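Local coordinates for protein truncated hemoglobin 4 (Chlamydomonas reinhardtii, PDB 6BME) that binds a heme b whose iron takes a histidine and a lysine as axial ligands, and probably binds oxygen as other truncated globins do, at residues A[18-23]-A[47-52]; A[25-30]-A[87-92]; A[52-57]-A[101-106]; A[81-86]-A[116-121]. One frame throughout, in Å; residues are numbered along the deposited sequence.

Interaction 1: residues A[18-23]-A[47-52]; sequences DVFYKK and NRFLAY. With HEM (protoporphyrin IX containing Fe), chain C; SO4 (sulfate ion), chain D.
Phe20 and Phe49 meet in a T-shaped (edge-to-face) aromatic pair, buried in the middle of the globin and joining helix 10-25 to helix 39-53 beside the heme. The backbones stay well apart: the nearest alpha carbons, CA of Phe20 and CA of Leu50, are 9.4 Å from each other, and the two rings span the interval. Phe20 sends its CE2 and CZ edge at one face of Phe49. CZ of Phe20 stands 3.9 Å above that ring plane, over its centre, with the planes 56° apart, so the T is a tilted one. With CG of Phe20 anti to the backbone N (chi1 180°), the ring is directed toward helix 39-53.

Phe49 lies between Phe20 and the porphyrin, which it meets obliquely. Its CD2 and CE2 side leans on the macrocycle, CD2 coming within 3.4 Å of HEM C2B, and its side chain also lies close to that of Lys45, which ligates the heme. One residue back, Arg48 runs extended past the heme methyl CMA to a sulfate, probably from the crystallisation liquor. NH2 of Arg48 donates an almost straight bond of 2.8 Å to sulfate O3, while NE gives a more bent one to O4; the backbone N atoms of Thr58 and His59 hold the same anion. Phe90 of helix 80-96 completes the aromatic cluster around Phe20 and Phe49.

Across the two helices the chemistry is purely apolar: dispersion and the attraction of a ring edge for a ring face are likely to help keep Phe49 in place beside the porphyrin.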
# COMPACT_ATOMS: atom_id res chain seq x y z
N ASP A 18 -7.50 -4.16 -8.26
CA ASP A 18 -7.41 -5.59 -8.54
C ASP A 18 -6.01 -5.98 -8.99
O ASP A 18 -5.45 -6.99 -8.52
CB ASP A 18 -8.46 -6.00 -9.58
CG ASP A 18 -9.80 -6.33 -8.96
OD1 ASP A 18 -9.92 -6.27 -7.71
OD2 ASP A 18 -10.75 -6.64 -9.71
N VAL A 19 -5.42 -5.20 -9.90
CA VAL A 19 -4.04 -5.46 -10.32
C VAL A 19 -3.11 -5.50 -9.11
O VAL A 19 -2.33 -6.44 -8.93
CB VAL A 19 -3.57 -4.40 -11.33
CG1 VAL A 19 -2.03 -4.47 -11.53
CG2 VAL A 19 -4.33 -4.53 -12.65
N PHE A 20 -3.23 -4.49 -8.25
CA PHE A 20 -2.35 -4.33 -7.10
C PHE A 20 -2.57 -5.46 -6.10
O PHE A 20 -1.61 -6.07 -5.62
CB PHE A 20 -2.61 -2.95 -6.48
CG PHE A 20 -1.79 -2.63 -5.27
CD1 PHE A 20 -0.43 -2.96 -5.21
CD2 PHE A 20 -2.36 -1.94 -4.22
CE1 PHE A 20 0.32 -2.64 -4.07
CE2 PHE A 20 -1.61 -1.61 -3.09
CZ PHE A 20 -0.28 -1.96 -3.02
N TYR A 21 -3.84 -5.77 -5.82
CA TYR A 21 -4.17 -6.87 -4.92
C TYR A 21 -3.58 -8.19 -5.40
O TYR A 21 -2.96 -8.93 -4.63
CB TYR A 21 -5.69 -6.97 -4.80
CG TYR A 21 -6.18 -8.23 -4.13
CD1 TYR A 21 -6.19 -8.35 -2.75
CD2 TYR A 21 -6.63 -9.31 -4.88
CE1 TYR A 21 -6.63 -9.50 -2.13
CE2 TYR A 21 -7.07 -10.46 -4.27
CZ TYR A 21 -7.07 -10.55 -2.89
OH TYR A 21 -7.51 -11.70 -2.28
N LYS A 22 -3.76 -8.49 -6.69
CA LYS A 22 -3.30 -9.78 -7.21
C LYS A 22 -1.78 -9.88 -7.17
O LYS A 22 -1.23 -10.95 -6.86
CB LYS A 22 -3.83 -9.99 -8.63
CG LYS A 22 -5.34 -10.21 -8.68
CD LYS A 22 -5.83 -10.37 -10.11
CE LYS A 22 -7.36 -10.44 -10.17
NZ LYS A 22 -7.94 -9.36 -11.02
N LYS A 23 -1.08 -8.77 -7.42
CA LYS A 23 0.38 -8.76 -7.27
C LYS A 23 0.79 -9.17 -5.86
O LYS A 23 1.71 -9.97 -5.68
CB LYS A 23 0.95 -7.39 -7.62
CG LYS A 23 1.07 -7.09 -9.10
CD LYS A 23 1.53 -5.65 -9.32
CE LYS A 23 1.57 -5.28 -10.79
NZ LYS A 23 2.59 -6.09 -11.54
N ASN A 47 -7.90 -0.05 -1.42
CA ASN A 47 -8.53 1.20 -1.82
C ASN A 47 -8.02 2.38 -1.00
O ASN A 47 -7.80 3.46 -1.55
CB ASN A 47 -10.05 1.09 -1.69
CG ASN A 47 -10.68 0.54 -2.94
OD1 ASN A 47 -10.81 1.25 -3.92
ND2 ASN A 47 -11.03 -0.74 -2.92
N ARG A 48 -7.84 2.20 0.31
CA ARG A 48 -7.36 3.30 1.14
C ARG A 48 -5.88 3.57 0.88
O ARG A 48 -5.44 4.73 0.90
CB ARG A 48 -7.62 2.98 2.61
CG ARG A 48 -7.71 4.23 3.48
CD ARG A 48 -8.16 3.93 4.89
NE ARG A 48 -8.49 5.18 5.59
CZ ARG A 48 -8.69 5.27 6.90
NH1 ARG A 48 -8.57 4.21 7.68
NH2 ARG A 48 -8.99 6.45 7.43
N PHE A 49 -5.10 2.51 0.61
CA PHE A 49 -3.69 2.66 0.23
C PHE A 49 -3.57 3.52 -1.02
O PHE A 49 -2.79 4.49 -1.06
CB PHE A 49 -3.09 1.27 0.00
CG PHE A 49 -1.59 1.24 -0.26
CD1 PHE A 49 -1.04 1.81 -1.40
CD2 PHE A 49 -0.75 0.56 0.61
CE1 PHE A 49 0.34 1.76 -1.64
CE2 PHE A 49 0.62 0.50 0.38
CZ PHE A 49 1.17 1.10 -0.75
N LEU A 50 -4.37 3.20 -2.04
CA LEU A 50 -4.36 3.97 -3.28
C LEU A 50 -4.80 5.41 -3.03
O LEU A 50 -4.18 6.35 -3.54
CB LEU A 50 -5.26 3.28 -4.30
CG LEU A 50 -5.55 4.01 -5.62
CD1 LEU A 50 -4.26 4.25 -6.39
CD2 LEU A 50 -6.51 3.17 -6.44
N ALA A 51 -5.87 5.60 -2.26
CA ALA A 51 -6.32 6.95 -1.95
C ALA A 51 -5.24 7.73 -1.21
O ALA A 51 -4.98 8.90 -1.52
CB ALA A 51 -7.62 6.89 -1.13
N TYR A 52 -4.57 7.09 -0.24
CA TYR A 52 -3.51 7.75 0.53
C TYR A 52 -2.35 8.17 -0.36
O TYR A 52 -1.84 9.29 -0.24
CB TYR A 52 -3.02 6.81 1.64
CG TYR A 52 -2.00 7.46 2.55
CD1 TYR A 52 -2.38 8.37 3.52
CD2 TYR A 52 -0.64 7.16 2.42
CE1 TYR A 52 -1.45 8.97 4.35
CE2 TYR A 52 0.30 7.76 3.24
CZ TYR A 52 -0.11 8.66 4.20
OH TYR A 52 0.82 9.25 5.02
CHA HEM C . -3.85 -3.09 6.96
CHB HEM C . -2.47 0.73 4.34
CHC HEM C . 1.96 -1.21 4.07
CHD HEM C . -0.01 -5.48 5.13
C1A HEM C . -3.91 -1.87 6.33
C2A HEM C . -5.03 -0.94 6.26
C3A HEM C . -4.62 0.11 5.52
C4A HEM C . -3.25 -0.11 5.10
CMA HEM C . -5.40 1.38 5.14
CAA HEM C . -6.43 -1.10 6.92
CBA HEM C . -7.16 -2.34 6.41
CGA HEM C . -8.61 -2.40 6.87
O1A HEM C . -8.86 -2.47 8.12
O2A HEM C . -9.50 -2.41 5.98
C1B HEM C . -1.11 0.60 4.16
C2B HEM C . -0.18 1.64 3.77
C3B HEM C . 1.04 1.09 3.71
C4B HEM C . 0.91 -0.31 4.03
CMB HEM C . -0.54 3.12 3.50
CAB HEM C . 2.40 1.73 3.33
CBB HEM C . 2.53 2.82 2.59
C1C HEM C . 1.79 -2.56 4.24
C2C HEM C . 2.79 -3.56 4.00
C3C HEM C . 2.26 -4.75 4.26
C4C HEM C . 0.89 -4.54 4.71
CMC HEM C . 4.22 -3.26 3.49
CAC HEM C . 3.01 -6.09 4.11
CBC HEM C . 2.37 -7.18 3.69
C1D HEM C . -1.20 -5.20 5.80
C2D HEM C . -2.04 -6.14 6.49
C3D HEM C . -3.09 -5.49 6.98
C4D HEM C . -2.96 -4.09 6.62
CMD HEM C . -1.76 -7.65 6.60
CAD HEM C . -4.31 -6.06 7.77
CBD HEM C . -3.93 -6.28 9.23
CGD HEM C . -5.13 -6.89 9.91
O1D HEM C . -6.28 -6.47 9.61
O2D HEM C . -4.94 -7.78 10.77
NA HEM C . -2.87 -1.34 5.60
NB HEM C . -0.41 -0.58 4.32
NC HEM C . 0.66 -3.19 4.69
ND HEM C . -1.78 -3.94 5.91
FE HEM C . -1.10 -2.27 5.11
S SO4 D . -10.32 8.42 4.90
O1 SO4 D . -10.38 9.48 3.90
O2 SO4 D . -11.60 8.34 5.60
O3 SO4 D . -9.28 8.72 5.89
O4 SO4 D . -10.04 7.15 4.22

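Interaction 2: residues A[25-30]-A[87-92]; sequences MNDPDL and AGHFVD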
# COMPACT_ATOMS: atom_id res chain seq x y z
N MET A 25 -0.99 -10.89 -3.54
CA MET A 25 -1.34 -12.27 -3.22
C MET A 25 -0.49 -13.27 -4.00
O MET A 25 -0.29 -14.39 -3.54
CB MET A 25 -2.83 -12.50 -3.47
CG MET A 25 -3.74 -11.53 -2.70
SD MET A 25 -3.36 -11.45 -0.92
CE MET A 25 -3.84 -13.11 -0.44
N ASN A 26 0.05 -12.87 -5.15
CA ASN A 26 0.85 -13.79 -5.94
C ASN A 26 2.34 -13.69 -5.65
O ASN A 26 3.13 -14.37 -6.29
CB ASN A 26 0.58 -13.56 -7.43
CG ASN A 26 -0.84 -13.95 -7.82
OD1 ASN A 26 -1.36 -14.96 -7.35
ND2 ASN A 26 -1.48 -13.14 -8.67
N ASP A 27 2.73 -12.84 -4.69
CA ASP A 27 4.12 -12.71 -4.31
C ASP A 27 4.37 -13.59 -3.09
O ASP A 27 3.83 -13.30 -2.01
CB ASP A 27 4.44 -11.24 -3.99
CG ASP A 27 5.93 -11.00 -3.71
OD1 ASP A 27 6.59 -11.85 -3.08
OD2 ASP A 27 6.44 -9.93 -4.12
N PRO A 28 5.14 -14.68 -3.22
CA PRO A 28 5.35 -15.58 -2.07
C PRO A 28 5.99 -14.90 -0.88
O PRO A 28 5.86 -15.41 0.25
CB PRO A 28 6.26 -16.67 -2.65
CG PRO A 28 6.94 -16.02 -3.83
CD PRO A 28 5.91 -15.10 -4.41
N ASP A 29 6.68 -13.78 -1.07
CA ASP A 29 7.28 -13.08 0.05
C ASP A 29 6.29 -12.22 0.82
O ASP A 29 6.58 -11.83 1.96
CB ASP A 29 8.44 -12.21 -0.44
CG ASP A 29 9.67 -13.04 -0.81
OD1 ASP A 29 9.76 -14.18 -0.32
OD2 ASP A 29 10.53 -12.55 -1.58
N LEU A 30 5.13 -11.93 0.25
CA LEU A 30 4.14 -11.05 0.88
C LEU A 30 2.84 -11.75 1.24
O LEU A 30 2.23 -11.41 2.25
CB LEU A 30 3.82 -9.89 -0.06
CG LEU A 30 5.02 -9.03 -0.45
CD1 LEU A 30 4.63 -8.05 -1.53
CD2 LEU A 30 5.55 -8.29 0.79
N ALA A 87 5.52 -1.44 -2.17
CA ALA A 87 5.59 -0.15 -2.86
C ALA A 87 5.93 -0.33 -4.34
O ALA A 87 5.36 0.35 -5.20
CB ALA A 87 6.60 0.76 -2.17
N GLY A 88 6.85 -1.24 -4.64
CA GLY A 88 7.16 -1.52 -6.04
C GLY A 88 5.98 -2.10 -6.80
O GLY A 88 5.70 -1.70 -7.94
N HIS A 89 5.27 -3.05 -6.20
CA HIS A 89 4.07 -3.57 -6.85
C HIS A 89 3.05 -2.47 -7.08
O HIS A 89 2.35 -2.48 -8.10
CB HIS A 89 3.44 -4.69 -6.04
CG HIS A 89 4.22 -5.97 -6.05
ND1 HIS A 89 4.74 -6.52 -7.21
CD2 HIS A 89 4.57 -6.81 -5.05
CE1 HIS A 89 5.37 -7.64 -6.91
NE2 HIS A 89 5.28 -7.84 -5.61
N PHE A 90 2.96 -1.51 -6.16
CA PHE A 90 1.99 -0.43 -6.33
C PHE A 90 2.32 0.42 -7.56
O PHE A 90 1.45 0.67 -8.40
CB PHE A 90 1.92 0.43 -5.08
CG PHE A 90 0.90 1.52 -5.17
CD1 PHE A 90 -0.46 1.23 -5.13
CD2 PHE A 90 1.30 2.83 -5.33
CE1 PHE A 90 -1.40 2.23 -5.23
CE2 PHE A 90 0.36 3.85 -5.43
CZ PHE A 90 -0.98 3.55 -5.38
N VAL A 91 3.57 0.87 -7.68
CA VAL A 91 3.89 1.72 -8.82
C VAL A 91 3.84 0.91 -10.11
O VAL A 91 3.42 1.42 -11.15
CB VAL A 91 5.25 2.43 -8.64
CG1 VAL A 91 5.22 3.27 -7.39
CG2 VAL A 91 6.39 1.42 -8.58
N ASP A 92 4.22 -0.38 -10.07
CA ASP A 92 4.05 -1.22 -11.24
C ASP A 92 2.59 -1.30 -11.65
O ASP A 92 2.27 -1.28 -12.84
CB ASP A 92 4.60 -2.63 -10.97
CG ASP A 92 6.11 -2.64 -10.78
OD1 ASP A 92 6.76 -1.59 -10.94
OD2 ASP A 92 6.64 -3.72 -10.45
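The imidazole of His89 is met at its edge, where both OD2 of Asp27 and CD1 of Leu30 lie near the ring plane. The carboxylate of Asp27 is turned 82° from that ring, so the two flat groups stand nearly perpendicular and share only the line of a hydrogen bond. Along it NE2 of His89 donates to OD2 of Asp27 over 2.8 Å at 175°, using the anti lone pair of the oxygen. Next to this bond, CD1 of Leu30 packs 3.7 Å from CD2 of His89.

The loop after helix 10-25 is thereby tied to helix 80-96. Asp27 is fixed at its other oxygen too, since OD1 accepts from the backbone N of Asp29 at 2.8 Å, an Asx turn that shapes the loop. OD2 also forms a salt bridge with NZ of Lys85, one helical turn before His89. With an alanine in place of Asp27, the imidazole N-H and the lysine charge would probably be left without their mate, and the turn would lose its side-chain bond.

One carboxylate oxygen thus serves two donors from the same helix, and the lysine charge beside it probably keeps Asp27 ionised.

Interaction 3: residues A[52-57]-A[101-106]; sequences YAFGAT and QELIDE
The ring of Phe54 comes edge-on to a backbone carbonyl, bringing its CE1 up to the O of Leu103, and no direct hydrogen bond joins the two segments. Helix 39-53 of this truncated globin closes here in a Schellman motif, with Gly55 at positive phi as the C-prime residue, Gly55 N bonded to Tyr52 O and Ala56 N to Ala51 O. That end comes up against the first turns of helix 101-114.

Phe54, the first residue to leave helical geometry, makes the largest single share of the contact. Its CG sits anti to the carbonyl carbon (chi1 -70°), and the ring edge comes up to helix 101-114 across the side chain of Leu103, whose CB lies 3.9 Å from CE1 of Phe54. The carboxylate of Glu106 is a looser neighbour at the same edge, its OE2 4.0 Å from CD1 of Phe54 and its plane turned 74° from the ring. A water lies between Glu106 OE2 and Ala53 O, but its distance to the carboxylate is too short to be trusted, and the bridge is doubtful. Ala107, Leu94 and Leu3 also touch Phe54.

Were Phe54 a serine, the loss of the ring would probably open a gap beside Leu103 and leave the side of helix 101-114 less well covered.

The closest approach is CE1 of Phe54 to O of Leu103, at 3.4 Å, at best a weak C-H to oxygen contact.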
# COMPACT_ATOMS: atom_id res chain seq x y z
N TYR A 52 -4.57 7.09 -0.24
CA TYR A 52 -3.51 7.75 0.53
C TYR A 52 -2.35 8.17 -0.36
O TYR A 52 -1.84 9.29 -0.24
CB TYR A 52 -3.02 6.81 1.64
CG TYR A 52 -2.00 7.46 2.55
CD1 TYR A 52 -2.38 8.37 3.52
CD2 TYR A 52 -0.64 7.16 2.42
CE1 TYR A 52 -1.45 8.97 4.35
CE2 TYR A 52 0.30 7.76 3.24
CZ TYR A 52 -0.11 8.66 4.20
OH TYR A 52 0.82 9.25 5.02
N ALA A 53 -1.92 7.29 -1.27
CA ALA A 53 -0.82 7.63 -2.16
C ALA A 53 -1.10 8.91 -2.95
O ALA A 53 -0.17 9.63 -3.31
CB ALA A 53 -0.53 6.46 -3.11
N PHE A 54 -2.37 9.22 -3.20
CA PHE A 54 -2.73 10.40 -3.97
C PHE A 54 -3.41 11.47 -3.14
O PHE A 54 -4.13 12.31 -3.69
CB PHE A 54 -3.59 9.99 -5.16
CG PHE A 54 -2.82 9.23 -6.18
CD1 PHE A 54 -1.87 9.89 -6.95
CD2 PHE A 54 -2.98 7.87 -6.32
CE1 PHE A 54 -1.12 9.20 -7.87
CE2 PHE A 54 -2.23 7.17 -7.25
CZ PHE A 54 -1.30 7.84 -8.03
N GLY A 55 -3.19 11.47 -1.83
CA GLY A 55 -3.71 12.52 -0.96
C GLY A 55 -5.21 12.64 -0.94
O GLY A 55 -5.73 13.73 -0.70
N ALA A 56 -5.93 11.54 -1.17
CA ALA A 56 -7.39 11.56 -1.17
C ALA A 56 -8.00 11.08 0.14
O ALA A 56 -9.23 11.04 0.25
CB ALA A 56 -7.93 10.72 -2.33
N THR A 57 -7.19 10.72 1.13
CA THR A 57 -7.72 10.40 2.45
C THR A 57 -7.78 11.66 3.30
O THR A 57 -7.07 12.64 3.06
CB THR A 57 -6.87 9.34 3.15
OG1 THR A 57 -5.55 9.85 3.34
CG2 THR A 57 -6.78 8.06 2.34
N GLN A 101 3.70 9.73 -15.62
CA GLN A 101 4.89 9.85 -14.77
C GLN A 101 4.70 10.87 -13.66
O GLN A 101 5.25 10.68 -12.56
CB GLN A 101 6.10 10.23 -15.63
CG GLN A 101 7.41 10.29 -14.87
CD GLN A 101 7.84 8.92 -14.40
OE1 GLN A 101 7.97 7.99 -15.20
NE2 GLN A 101 8.07 8.79 -13.09
N GLU A 102 3.97 11.95 -13.91
CA GLU A 102 3.78 12.95 -12.86
C GLU A 102 3.02 12.35 -11.68
O GLU A 102 3.38 12.58 -10.52
CB GLU A 102 3.04 14.16 -13.43
CG GLU A 102 3.11 15.39 -12.53
CD GLU A 102 2.73 16.67 -13.25
OE1 GLU A 102 2.93 16.75 -14.48
OE2 GLU A 102 2.22 17.60 -12.59
N LEU A 103 1.99 11.54 -11.96
CA LEU A 103 1.26 10.86 -10.89
C LEU A 103 2.11 9.78 -10.22
O LEU A 103 2.03 9.60 -9.00
CB LEU A 103 -0.04 10.27 -11.44
CG LEU A 103 -1.14 11.27 -11.81
CD1 LEU A 103 -2.35 10.56 -12.41
CD2 LEU A 103 -1.56 12.08 -10.58
N ILE A 104 2.92 9.05 -11.00
CA ILE A 104 3.84 8.08 -10.39
C ILE A 104 4.73 8.76 -9.37
O ILE A 104 4.89 8.28 -8.24
CB ILE A 104 4.69 7.38 -11.47
CG1 ILE A 104 3.82 6.70 -12.50
CG2 ILE A 104 5.66 6.37 -10.82
CD1 ILE A 104 2.87 5.77 -11.91
N ASP A 105 5.37 9.86 -9.77
CA ASP A 105 6.30 10.56 -8.89
C ASP A 105 5.61 11.01 -7.62
O ASP A 105 6.16 10.89 -6.52
CB ASP A 105 6.92 11.76 -9.62
CG ASP A 105 7.97 11.34 -10.65
OD1 ASP A 105 8.56 10.25 -10.52
OD2 ASP A 105 8.23 12.13 -11.60
N GLU A 106 4.38 11.53 -7.75
CA GLU A 106 3.64 11.98 -6.58
C GLU A 106 3.40 10.83 -5.62
O GLU A 106 3.64 10.94 -4.41
CB GLU A 106 2.33 12.63 -7.02
CG GLU A 106 1.35 12.84 -5.88
CD GLU A 106 0.03 13.46 -6.32
OE1 GLU A 106 -0.09 13.88 -7.50
OE2 GLU A 106 -0.89 13.53 -5.47
O HOH W 1 -0.27 12.78 -3.18

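Interaction 4: residues A[81-86]-A[116-121]; sequences THFDKV and PLFDPE. With HEM (protoporphyrin IX containing Fe), chain C.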
# COMPACT_ATOMS: atom_id res chain seq x y z
N THR A 81 12.18 -4.62 3.57
CA THR A 81 12.15 -5.33 2.30
C THR A 81 10.71 -5.60 1.89
O THR A 81 10.34 -5.45 0.73
CB THR A 81 12.94 -6.64 2.39
OG1 THR A 81 14.26 -6.38 2.90
CG2 THR A 81 13.08 -7.29 1.01
N HIS A 82 9.87 -5.97 2.85
CA HIS A 82 8.46 -6.16 2.54
C HIS A 82 7.83 -4.85 2.07
O HIS A 82 7.11 -4.84 1.06
CB HIS A 82 7.73 -6.73 3.75
CG HIS A 82 8.28 -8.05 4.20
ND1 HIS A 82 8.61 -8.30 5.51
CD2 HIS A 82 8.57 -9.18 3.52
CE1 HIS A 82 9.06 -9.54 5.62
NE2 HIS A 82 9.06 -10.09 4.42
N PHE A 83 8.10 -3.75 2.78
CA PHE A 83 7.56 -2.44 2.39
C PHE A 83 7.97 -2.08 0.97
O PHE A 83 7.16 -1.59 0.18
CB PHE A 83 8.01 -1.34 3.35
CG PHE A 83 7.58 0.05 2.91
CD1 PHE A 83 8.35 0.78 2.01
CD2 PHE A 83 6.40 0.61 3.38
CE1 PHE A 83 7.95 2.04 1.58
CE2 PHE A 83 5.99 1.87 2.97
CZ PHE A 83 6.76 2.59 2.07
N ASP A 84 9.26 -2.25 0.66
CA ASP A 84 9.75 -1.88 -0.67
C ASP A 84 9.13 -2.74 -1.76
O ASP A 84 9.01 -2.30 -2.90
CB ASP A 84 11.28 -1.96 -0.72
CG ASP A 84 11.94 -0.91 0.15
OD1 ASP A 84 11.29 0.12 0.44
OD2 ASP A 84 13.12 -1.11 0.56
N LYS A 85 8.78 -4.00 -1.43
CA LYS A 85 8.16 -4.85 -2.44
C LYS A 85 6.71 -4.44 -2.67
O LYS A 85 6.26 -4.37 -3.82
CB LYS A 85 8.25 -6.33 -2.01
CG LYS A 85 8.10 -7.33 -3.16
CD LYS A 85 9.31 -7.27 -4.13
CE LYS A 85 9.09 -8.13 -5.36
NZ LYS A 85 8.99 -9.58 -4.98
N VAL A 86 5.97 -4.15 -1.59
CA VAL A 86 4.60 -3.65 -1.72
C VAL A 86 4.59 -2.34 -2.50
O VAL A 86 3.77 -2.14 -3.40
CB VAL A 86 3.95 -3.49 -0.33
CG1 VAL A 86 2.67 -2.64 -0.41
CG2 VAL A 86 3.66 -4.85 0.30
N PRO A 116 10.01 5.10 6.60
CA PRO A 116 10.65 4.96 7.92
C PRO A 116 9.76 4.35 9.00
O PRO A 116 10.30 3.85 9.99
CB PRO A 116 11.03 6.40 8.26
CG PRO A 116 11.25 7.03 6.95
CD PRO A 116 10.19 6.46 6.07
N LEU A 117 8.43 4.37 8.84
CA LEU A 117 7.57 3.75 9.84
C LEU A 117 7.58 2.23 9.76
O LEU A 117 6.97 1.57 10.61
CB LEU A 117 6.13 4.25 9.68
CG LEU A 117 5.95 5.76 9.50
CD1 LEU A 117 4.53 6.09 9.08
CD2 LEU A 117 6.36 6.53 10.75
N PHE A 118 8.21 1.66 8.74
CA PHE A 118 8.32 0.22 8.59
C PHE A 118 9.72 -0.27 8.90
O PHE A 118 10.05 -1.42 8.61
CB PHE A 118 7.87 -0.20 7.20
CG PHE A 118 6.39 -0.06 7.01
CD1 PHE A 118 5.83 1.17 6.69
CD2 PHE A 118 5.54 -1.15 7.24
CE1 PHE A 118 4.44 1.31 6.55
CE2 PHE A 118 4.16 -1.02 7.10
CZ PHE A 118 3.61 0.22 6.76
N ASP A 119 10.54 0.57 9.53
CA ASP A 119 11.87 0.18 9.98
C ASP A 119 11.74 -0.56 11.31
O ASP A 119 11.41 0.05 12.34
CB ASP A 119 12.76 1.42 10.12
CG ASP A 119 14.18 1.08 10.53
OD1 ASP A 119 14.47 -0.07 10.95
OD2 ASP A 119 15.03 1.99 10.44
N PRO A 120 12.04 -1.86 11.35
CA PRO A 120 11.87 -2.62 12.59
C PRO A 120 12.73 -2.12 13.74
O PRO A 120 12.38 -2.35 14.90
CB PRO A 120 12.26 -4.05 12.19
CG PRO A 120 12.13 -4.07 10.67
CD PRO A 120 12.53 -2.71 10.25
N GLU A 121 13.83 -1.43 13.45
CA GLU A 121 14.67 -0.92 14.53
C GLU A 121 13.94 0.10 15.40
O GLU A 121 14.35 0.34 16.54
CB GLU A 121 15.96 -0.32 13.96
CG GLU A 121 16.88 -1.36 13.33
CD GLU A 121 17.77 -2.08 14.35
OE1 GLU A 121 18.89 -2.48 13.97
OE2 GLU A 121 17.36 -2.23 15.52
CHA HEM C . -3.85 -3.09 6.96
CHB HEM C . -2.47 0.73 4.34
CHC HEM C . 1.96 -1.21 4.07
CHD HEM C . -0.01 -5.48 5.13
C1A HEM C . -3.91 -1.87 6.33
C2A HEM C . -5.03 -0.94 6.26
C3A HEM C . -4.62 0.11 5.52
C4A HEM C . -3.25 -0.11 5.10
CMA HEM C . -5.40 1.38 5.14
CAA HEM C . -6.43 -1.10 6.92
CBA HEM C . -7.16 -2.34 6.41
CGA HEM C . -8.61 -2.40 6.87
O1A HEM C . -8.86 -2.47 8.12
O2A HEM C . -9.50 -2.41 5.98
C1B HEM C . -1.11 0.60 4.16
C2B HEM C . -0.18 1.64 3.77
C3B HEM C . 1.04 1.09 3.71
C4B HEM C . 0.91 -0.31 4.03
CMB HEM C . -0.54 3.12 3.50
CAB HEM C . 2.40 1.73 3.33
CBB HEM C . 2.53 2.82 2.59
C1C HEM C . 1.79 -2.56 4.24
C2C HEM C . 2.79 -3.56 4.00
C3C HEM C . 2.26 -4.75 4.26
C4C HEM C . 0.89 -4.54 4.71
CMC HEM C . 4.22 -3.26 3.49
CAC HEM C . 3.01 -6.09 4.11
CBC HEM C . 2.37 -7.18 3.69
C1D HEM C . -1.20 -5.20 5.80
C2D HEM C . -2.04 -6.14 6.49
C3D HEM C . -3.09 -5.49 6.98
C4D HEM C . -2.96 -4.09 6.62
CMD HEM C . -1.76 -7.65 6.60
CAD HEM C . -4.31 -6.06 7.77
CBD HEM C . -3.93 -6.28 9.23
CGD HEM C . -5.13 -6.89 9.91
O1D HEM C . -6.28 -6.47 9.61
O2D HEM C . -4.94 -7.78 10.77
NA HEM C . -2.87 -1.34 5.60
NB HEM C . -0.41 -0.58 4.32
NC HEM C . 0.66 -3.19 4.69
ND HEM C . -1.78 -3.94 5.91
FE HEM C . -1.10 -2.27 5.11
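Ring packing carries this contact, and Phe83 and Phe118 supply all of it between the two segments. CD2 of Phe83 stands 3.4 Å above one face of Phe118, displaced toward the rim and nearest to CD1. The ring planes are 37° apart with centroids 5.1 Å from each other, an oblique pair that is neither a stack nor a T. Nearer the backbones, CB of Phe83 and CB of Phe118 are 4.0 Å apart. Phe118 has its CG anti to the carbonyl carbon (chi1 -71°), which directs the ring from its loop toward the heme.

The second kind of contact is with the porphyrin. CZ of Phe118 lies 3.5 Å from the methine carbon HEM CHC, on the face of His69, the axial histidine, with which Phe118 makes an edge-to-face pair. On the opposite face, that of Phe49, CG2 of Val86 packs 3.6 Å from the methyl HEM CMC. Phe83 sits near the rim, its CE2 3.6 Å from the vinyl carbon HEM CAB.

No hydrogen bond crosses between the segments. OD1 of Asp119 accepts from the backbone N of Glu121 at 2.9 Å, an Asx turn just ahead of the 3-10 segment that begins at Pro120, and Asp84 forms a salt bridge with Arg115.

In the fold, the loop that follows helix 101-114 lies against the early turns of helix 80-96. Phe118 also touches Ile65 of helix 62-75, while Val86 reaches back to Phe20 and Leu24 of helix 10-25.

The contacts belong to one all-helical 2-on-2 globin. Interaction 1 closes along the chain before interactions 3 and 4 open, interaction 2 crosses each of the others, and interactions 3 and 4 also cross. Helix 39-53 serves interactions 1 and 3, which share Tyr52 and have centres 13 Å apart; helix 80-96 serves interactions 2 and 4, centres also 13 Å apart. Phe90 of the 87-92 segment touches Phe20, Phe49 and Ala53, linking interaction 2 to interactions 1 and 3. Interactions 1 and 4, with centres about 17 Å apart, both pack on the heme and meet through Val86, so the pocket is built jointly. Interaction 3 lies away from the heme at the end of helix 39-53, its centre about 19 Å from that of interaction 4.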